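Epimerase family protein SDR39U1 (Homo sapiens, PDB 4B4O) binds NADPH through a Rossmann-type domain and is a putative NADP-dependent oxidoreductase of the short-chain dehydrogenase/reductase family. Local coordinates at residues T107-Y111 with F132-T137; F190-H194 with G217-S221; A90-T94 with A142-P146. The protein carries 3 engineered substitutions. Residue numbers count along the deposited sequence, not the author numbering.

Interaction 1: residues T107-Y111 with F132-T137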
loop_
_atom_site.group_PDB
_atom_site.type_symbol
_atom_site.label_atom_id
_atom_site.label_comp_id
_atom_site.label_asym_id
_atom_site.label_seq_id
_atom_site.Cartn_x
_atom_site.Cartn_y
_atom_site.Cartn_z
ATOM N N THR A 107 -1.926 -3.091 4.326
ATOM C CA THR A 107 -2.602 -4.050 3.448
ATOM C C THR A 107 -3.319 -3.239 2.357
ATOM O O THR A 107 -2.797 -2.195 1.931
ATOM C CB THR A 107 -3.508 -4.997 4.242
ATOM O OG1 THR A 107 -4.626 -4.277 4.776
ATOM C CG2 THR A 107 -2.736 -5.625 5.394
ATOM N N GLY A 108 -4.463 -3.705 1.875
ATOM C CA GLY A 108 -5.053 -3.116 0.679
ATOM C C GLY A 108 -6.551 -2.941 0.688
ATOM O O GLY A 108 -7.271 -3.601 1.420
ATOM N N VAL A 109 -7.022 -2.037 -0.153
ATOM C CA VAL A 109 -8.451 -1.796 -0.289
ATOM C C VAL A 109 -9.156 -2.957 -0.982
ATOM O O VAL A 109 -10.387 -2.991 -1.034
ATOM C CB VAL A 109 -8.761 -0.483 -1.049
ATOM C CG1 VAL A 109 -8.292 0.725 -0.259
ATOM C CG2 VAL A 109 -8.189 -0.525 -2.448
ATOM N N ALA A 110 -8.392 -3.900 -1.518
ATOM C CA ALA A 110 -8.953 -5.142 -2.057
ATOM C C ALA A 110 -9.887 -5.856 -1.061
ATOM O O ALA A 110 -10.688 -6.701 -1.461
ATOM C CB ALA A 110 -7.823 -6.068 -2.462
ATOM N N TYR A 111 -9.767 -5.535 0.224
ATOM C CA TYR A 111 -10.688 -6.044 1.250
ATOM C C TYR A 111 -12.157 -5.755 0.907
ATOM O O TYR A 111 -13.031 -6.553 1.208
ATOM C CB TYR A 111 -10.342 -5.411 2.611
ATOM C CG TYR A 111 -11.107 -5.973 3.794
ATOM C CD1 TYR A 111 -10.680 -7.133 4.429
ATOM C CD2 TYR A 111 -12.226 -5.335 4.286
ATOM C CE1 TYR A 111 -11.361 -7.656 5.505
ATOM C CE2 TYR A 111 -12.925 -5.858 5.348
ATOM C CZ TYR A 111 -12.474 -7.019 5.964
ATOM O OH TYR A 111 -13.153 -7.543 7.042
ATOM N N PHE A 132 -7.765 -11.773 -3.305
ATOM C CA PHE A 132 -7.110 -10.623 -2.670
ATOM C C PHE A 132 -7.811 -10.149 -1.398
ATOM O O PHE A 132 -7.162 -9.687 -0.471
ATOM C CB PHE A 132 -6.967 -9.487 -3.677
ATOM C CG PHE A 132 -6.076 -9.830 -4.812
ATOM C CD1 PHE A 132 -4.699 -9.926 -4.616
ATOM C CD2 PHE A 132 -6.596 -10.105 -6.060
ATOM C CE1 PHE A 132 -3.862 -10.285 -5.648
ATOM C CE2 PHE A 132 -5.763 -10.461 -7.116
ATOM C CZ PHE A 132 -4.389 -10.562 -6.902
ATOM N N SER A 133 -9.131 -10.277 -1.354
ATOM C CA SER A 133 -9.866 -9.966 -0.134
ATOM C C SER A 133 -9.528 -10.997 0.953
ATOM O O SER A 133 -9.235 -10.618 2.084
ATOM C CB SER A 133 -11.377 -9.889 -0.404
ATOM O OG SER A 133 -11.858 -11.032 -1.078
ATOM N N ASN A 134 -9.538 -12.287 0.606
ATOM C CA ASN A 134 -9.079 -13.322 1.527
ATOM C C ASN A 134 -7.633 -13.088 1.963
ATOM O O ASN A 134 -7.280 -13.317 3.120
ATOM C CB ASN A 134 -9.220 -14.729 0.920
ATOM C CG ASN A 134 -10.660 -15.246 0.984
ATOM O OD1 ASN A 134 -11.278 -15.206 2.053
ATOM N ND2 ASN A 134 -11.211 -15.734 -0.148
ATOM N N LEU A 135 -6.793 -12.643 1.037
ATOM C CA LEU A 135 -5.415 -12.323 1.395
ATOM C C LEU A 135 -5.404 -11.303 2.546
ATOM O O LEU A 135 -4.796 -11.532 3.567
ATOM C CB LEU A 135 -4.623 -11.800 0.173
ATOM C CG LEU A 135 -3.198 -11.232 0.392
ATOM C CD1 LEU A 135 -2.146 -12.293 0.664
ATOM C CD2 LEU A 135 -2.783 -10.375 -0.792
ATOM N N VAL A 136 -6.105 -10.198 2.380
ATOM C CA VAL A 136 -6.069 -9.133 3.363
ATOM C C VAL A 136 -6.524 -9.673 4.707
ATOM O O VAL A 136 -5.918 -9.367 5.719
ATOM C CB VAL A 136 -6.860 -7.865 2.905
ATOM C CG1 VAL A 136 -6.958 -6.844 4.027
ATOM C CG2 VAL A 136 -6.212 -7.228 1.665
ATOM N N THR A 137 -7.572 -10.494 4.737
ATOM C CA THR A 137 -8.050 -11.062 6.025
ATOM C C THR A 137 -6.939 -11.831 6.738
ATOM O O THR A 137 -6.639 -11.586 7.895
ATOM C CB THR A 137 -9.308 -11.975 5.851
ATOM O OG1 THR A 137 -10.399 -11.203 5.356
ATOM C CG2 THR A 137 -9.734 -12.616 7.164
#
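The chain leaves strand 102-108 at G108 and curls at once into a short 3-10 turn over 109-111, held by a weak bond from Y111 N to G108 O (3.4 Å). That turn brings the backbone up against helix 131-143: the CA of Y111 and the CA of S133 are just 4.2 Å apart. On the helical side the i to i+4 bonds are regular, V136 N to F132 O and T137 N to S133 O both measuring 3.1 Å. The small A110 and S133 fit this close approach. A110 O lies 3.4 Å from S133 CB, and A110 CB meets F132 CB at 3.7 Å, while the ring of F132 leads away toward W70. S133 spends its hydroxyl on D130 and the backbone N of F129. One helical turn further on, V136 faces the strand end. In this Rossmann-type fold 102-108 is an inner strand of the parallel sheet, and its C-terminal end borders the cofactor; T107 touches the NADPH. V136 is branched at CB and fills the space between strand and turn: V136 CG1 packs 3.5 Å from T107 OG1 and 3.8 Å from Y111 CD1, and V136 CG2 lies 3.8 Å from G108 O. The T107 hydroxyl finds its polar partner in E140, one turn beyond V136. The Y111 ring lies obliquely beside the helix, its CE1 3.7 Å from T137 OG1; that hydroxyl is bonded to G127 O, and the flat aromatic also offers its pi system to R156 in a cation-pi contact.

Interaction 2: residues F190-H194 with G217-S221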
loop_
_atom_site.group_PDB
_atom_site.type_symbol
_atom_site.label_atom_id
_atom_site.label_comp_id
_atom_site.label_asym_id
_atom_site.label_seq_id
_atom_site.Cartn_x
_atom_site.Cartn_y
_atom_site.Cartn_z
ATOM N N PHE A 190 -11.358 4.536 -8.707
ATOM C CA PHE A 190 -9.918 4.498 -8.671
ATOM C C PHE A 190 -9.458 4.990 -7.290
ATOM O O PHE A 190 -9.195 6.178 -7.115
ATOM C CB PHE A 190 -9.386 5.383 -9.791
ATOM C CG PHE A 190 -7.921 5.257 -10.030
ATOM C CD1 PHE A 190 -7.411 4.142 -10.679
ATOM C CD2 PHE A 190 -7.057 6.261 -9.649
ATOM C CE1 PHE A 190 -6.049 4.007 -10.893
ATOM C CE2 PHE A 190 -5.695 6.155 -9.878
ATOM C CZ PHE A 190 -5.187 5.029 -10.507
ATOM N N PRO A 191 -9.412 4.079 -6.288
ATOM C CA PRO A 191 -8.885 4.468 -4.972
ATOM C C PRO A 191 -7.379 4.664 -5.076
ATOM O O PRO A 191 -6.677 3.747 -5.513
ATOM C CB PRO A 191 -9.208 3.261 -4.076
ATOM C CG PRO A 191 -9.300 2.110 -4.996
ATOM C CD PRO A 191 -9.761 2.651 -6.334
ATOM N N TRP A 192 -6.904 5.841 -4.694
ATOM C CA TRP A 192 -5.510 6.173 -4.865
ATOM C C TRP A 192 -5.045 6.981 -3.698
ATOM O O TRP A 192 -5.861 7.542 -2.957
ATOM C CB TRP A 192 -5.341 6.964 -6.155
ATOM C CG TRP A 192 -6.022 8.296 -6.085
ATOM C CD1 TRP A 192 -7.320 8.600 -6.408
ATOM C CD2 TRP A 192 -5.444 9.550 -5.593
ATOM N NE1 TRP A 192 -7.576 9.907 -6.170
ATOM C CE2 TRP A 192 -6.498 10.536 -5.679
ATOM C CE3 TRP A 192 -4.190 9.928 -5.101
ATOM C CZ2 TRP A 192 -6.311 11.839 -5.286
ATOM C CZ3 TRP A 192 -4.007 11.244 -4.704
ATOM C CH2 TRP A 192 -5.050 12.183 -4.804
ATOM N N ILE A 193 -3.730 7.080 -3.539
ATOM C CA ILE A 193 -3.116 7.979 -2.564
ATOM C C ILE A 193 -1.736 8.383 -3.071
ATOM O O ILE A 193 -1.046 7.594 -3.724
ATOM C CB ILE A 193 -2.987 7.318 -1.173
ATOM C CG1 ILE A 193 -2.588 8.344 -0.110
ATOM C CG2 ILE A 193 -1.988 6.144 -1.175
ATOM C CD1 ILE A 193 -2.735 7.813 1.305
ATOM N N HIS A 194 -1.348 9.624 -2.809
ATOM C CA HIS A 194 -0.012 10.073 -3.134
ATOM C C HIS A 194 0.940 9.442 -2.155
ATOM O O HIS A 194 0.646 9.335 -0.971
ATOM C CB HIS A 194 0.082 11.579 -3.081
ATOM C CG HIS A 194 1.379 12.119 -3.623
ATOM N ND1 HIS A 194 2.512 12.148 -2.895
ATOM C CD2 HIS A 194 1.704 12.636 -4.871
ATOM C CE1 HIS A 194 3.497 12.681 -3.630
ATOM N NE2 HIS A 194 3.004 12.975 -4.839
ATOM N N GLY A 217 -5.977 4.001 3.665
ATOM C CA GLY A 217 -4.903 4.782 3.067
ATOM C C GLY A 217 -5.232 5.254 1.659
ATOM O O GLY A 217 -4.625 4.801 0.675
ATOM N N VAL A 218 -6.230 6.130 1.579
ATOM C CA VAL A 218 -6.717 6.689 0.314
ATOM C C VAL A 218 -6.928 8.182 0.458
ATOM O O VAL A 218 -7.210 8.668 1.566
ATOM C CB VAL A 218 -8.014 6.014 -0.161
ATOM C CG1 VAL A 218 -7.727 4.545 -0.399
ATOM C CG2 VAL A 218 -9.169 6.194 0.827
ATOM N N ALA A 219 -6.726 8.909 -0.639
ATOM C CA ALA A 219 -7.014 10.339 -0.669
ATOM C C ALA A 219 -8.515 10.441 -0.590
ATOM O O ALA A 219 -9.217 9.547 -1.054
ATOM C CB ALA A 219 -6.508 10.991 -1.947
ATOM N N PRO A 220 -9.031 11.499 0.026
ATOM C CA PRO A 220 -10.484 11.653 0.103
ATOM C C PRO A 220 -10.973 12.146 -1.242
ATOM O O PRO A 220 -11.334 13.305 -1.389
ATOM C CB PRO A 220 -10.669 12.711 1.191
ATOM C CG PRO A 220 -9.425 13.544 1.091
ATOM C CD PRO A 220 -8.315 12.629 0.642
ATOM N N SER A 221 -10.978 11.251 -2.216
ATOM C CA SER A 221 -11.282 11.605 -3.591
ATOM C C SER A 221 -12.284 10.605 -4.138
ATOM O O SER A 221 -12.457 9.524 -3.581
ATOM C CB SER A 221 -9.981 11.588 -4.409
ATOM O OG SER A 221 -10.196 11.530 -5.804
HETATM O O HOH W 1 -10.590 8.157 -5.627
HETATM O O HOH W 2 -9.135 7.524 -3.207
#
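The contact lies within a beta-alpha-beta unit of the Rossmann-type sheet: strand 192-194 runs into helix 195-207, with H194 as its N-cap, and the chain returns along strand 213-217, whose exit loop meets strand 192-194. Both strands pair in parallel with 151-161. The two touching parts run in directions 111° apart. One direct main-chain hydrogen bond joins them, from A219 N to W192 O (2.8 Å and nearly straight at 174°). V218 CA adds a CA-H...O contact to W192 O at 3.5 Å. The methyl of A219 sits over the face of the W192 indole, CB 3.5 Å from the centroid of the six-membered ring, a CH-pi contact that a bulkier side chain could hardly make so closely. P220 centres an inverse gamma turn, after which S221 reaches the ring edge and its OG accepts from W192 NE1 at 3.1 Å. Next to W192 in the strand, I193 CG2 packs 3.5 Å from G217 O. S221 OG also accepts from A223 N. Tryptophan thus has its apolar face and its one polar edge atom matched separately, which lets the large indole be buried without leaving its N-H unsatisfied.

Interaction 3: residues A90-T94 with A142-P146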
loop_
_atom_site.group_PDB
_atom_site.type_symbol
_atom_site.label_atom_id
_atom_site.label_comp_id
_atom_site.label_asym_id
_atom_site.label_seq_id
_atom_site.Cartn_x
_atom_site.Cartn_y
_atom_site.Cartn_z
ATOM N N ALA A 90 5.369 -10.304 14.188
ATOM C CA ALA A 90 4.384 -10.420 15.268
ATOM C C ALA A 90 4.893 -11.254 16.449
ATOM O O ALA A 90 4.852 -10.815 17.587
ATOM C CB ALA A 90 3.094 -11.010 14.723
ATOM N N LYS A 91 5.398 -12.442 16.155
ATOM C CA LYS A 91 5.957 -13.309 17.180
ATOM C C LYS A 91 7.170 -12.685 17.866
ATOM O O LYS A 91 7.362 -12.849 19.066
ATOM C CB LYS A 91 6.295 -14.688 16.609
ATOM C CG LYS A 91 5.054 -15.480 16.220
ATOM C CD LYS A 91 5.389 -16.893 15.746
ATOM C CE LYS A 91 4.137 -17.714 15.368
ATOM N NZ LYS A 91 4.311 -19.160 15.738
ATOM N N ALA A 92 7.977 -11.950 17.106
ATOM C CA ALA A 92 9.162 -11.288 17.658
ATOM C C ALA A 92 8.766 -10.194 18.635
ATOM O O ALA A 92 9.383 -10.051 19.694
ATOM C CB ALA A 92 10.031 -10.730 16.546
ATOM N N ILE A 93 7.722 -9.446 18.288
ATOM C CA ILE A 93 7.176 -8.431 19.183
ATOM C C ILE A 93 6.623 -9.045 20.472
ATOM O O ILE A 93 6.924 -8.587 21.559
ATOM C CB ILE A 93 6.052 -7.635 18.521
ATOM C CG1 ILE A 93 6.606 -6.753 17.386
ATOM C CG2 ILE A 93 5.364 -6.803 19.593
ATOM C CD1 ILE A 93 5.538 -6.102 16.541
ATOM N N THR A 94 5.808 -10.084 20.336
ATOM C CA THR A 94 5.203 -10.753 21.469
ATOM C C THR A 94 6.258 -11.244 22.436
ATOM O O THR A 94 6.052 -11.171 23.638
ATOM C CB THR A 94 4.322 -11.949 21.039
ATOM O OG1 THR A 94 3.154 -11.458 20.375
ATOM C CG2 THR A 94 3.881 -12.781 22.237
ATOM N N ALA A 142 -2.479 -12.330 10.617
ATOM C CA ALA A 142 -1.104 -12.683 10.885
ATOM C C ALA A 142 -0.431 -11.617 11.757
ATOM O O ALA A 142 0.466 -11.923 12.541
ATOM C CB ALA A 142 -0.369 -12.879 9.574
ATOM N N ALA A 143 -0.875 -10.376 11.612
ATOM C CA ALA A 143 -0.304 -9.270 12.366
ATOM C C ALA A 143 -0.871 -9.143 13.775
ATOM O O ALA A 143 -0.298 -8.429 14.598
ATOM C CB ALA A 143 -0.519 -7.958 11.609
ATOM N N ARG A 144 -2.010 -9.775 14.047
ATOM C CA ARG A 144 -2.800 -9.412 15.229
ATOM C C ARG A 144 -2.144 -9.902 16.518
ATOM O O ARG A 144 -1.954 -11.080 16.705
ATOM C CB ARG A 144 -4.231 -9.956 15.120
ATOM C CG ARG A 144 -5.233 -9.708 16.297
ATOM C CD ARG A 144 -6.618 -9.692 15.700
ATOM N NE ARG A 144 -6.851 -8.605 14.740
ATOM C CZ ARG A 144 -7.323 -8.706 13.483
ATOM N NH1 ARG A 144 -7.695 -9.868 12.948
ATOM N NH2 ARG A 144 -7.426 -7.593 12.740
ATOM N N LEU A 145 -1.808 -8.966 17.387
ATOM C CA LEU A 145 -1.240 -9.254 18.692
ATOM C C LEU A 145 -2.372 -9.344 19.699
ATOM O O LEU A 145 -3.325 -8.575 19.630
ATOM C CB LEU A 145 -0.302 -8.137 19.144
ATOM C CG LEU A 145 0.863 -7.693 18.238
ATOM C CD1 LEU A 145 1.555 -6.444 18.783
ATOM C CD2 LEU A 145 1.853 -8.848 18.093
ATOM N N PRO A 146 -2.292 -10.313 20.622
ATOM C CA PRO A 146 -3.207 -10.241 21.740
ATOM C C PRO A 146 -2.663 -9.185 22.682
ATOM O O PRO A 146 -1.454 -8.891 22.661
ATOM C CB PRO A 146 -3.105 -11.661 22.378
ATOM C CG PRO A 146 -1.696 -12.102 22.087
ATOM C CD PRO A 146 -1.300 -11.405 20.781
#
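L145 lays its isobutyl group against one side of helix 72-95, near the C-terminal end of that helix. Its CD2 lies 3.6 Å from A90 O, 4.2 Å from A90 CB and 3.7 Å from T94 OG1, and its CD1 meets I93 CG2 at 3.9 Å; A90, I93 and T94, spaced by three and four residues, bring their side chains to the same side of the helix. Leucine suits the place because its two terminal methyls can spread over neighbouring residues one helical turn apart. Helices 72-95 and 131-143 are the connections between the neighbouring parallel strands 54-57, 102-108 and 151-161, in the beta-alpha-beta order of the Rossmann fold, and they pack side by side on the sheet. Beneath them W103 of strand 102-108 touches both I93 and L145, and its NE1 bonds to A143 O. Here the two helices come near: the CA atoms of A90 and A143 are 5.6 Å apart, and A90 CB fits against A142 O at 3.5 Å, an approach that alanine's single methyl suits. T94 turns its hydroxyl back to its own helix in a weak bond from OG1 to A90 O (3.3 Å), suitable for a polar residue at the exposed margin, where P146 CD passes T94 OG1 at 4.5 Å.

Overall arrangement
Interactions 1 and 2 meet, though their centres are about 16 Å apart: V109, which takes no part in the contact with 132-137, puts CG2 3.8 Å from P191 CG and CG1 3.9 Å from V218 CG1. Interaction 3 shares helix 131-143 with interaction 1, whose centre is about 19 Å away; one uses its N-terminal part, the other its C-terminal end. Interactions 2 and 3, about 28 Å apart between centres, lie on opposite sides of the chain's centre. Toward the NADPH the order is plain: T107 of interaction 1 touches it, the side chain of I193 in interaction 2 is about 7 Å away, and that of A143 in interaction 3 about 12 Å.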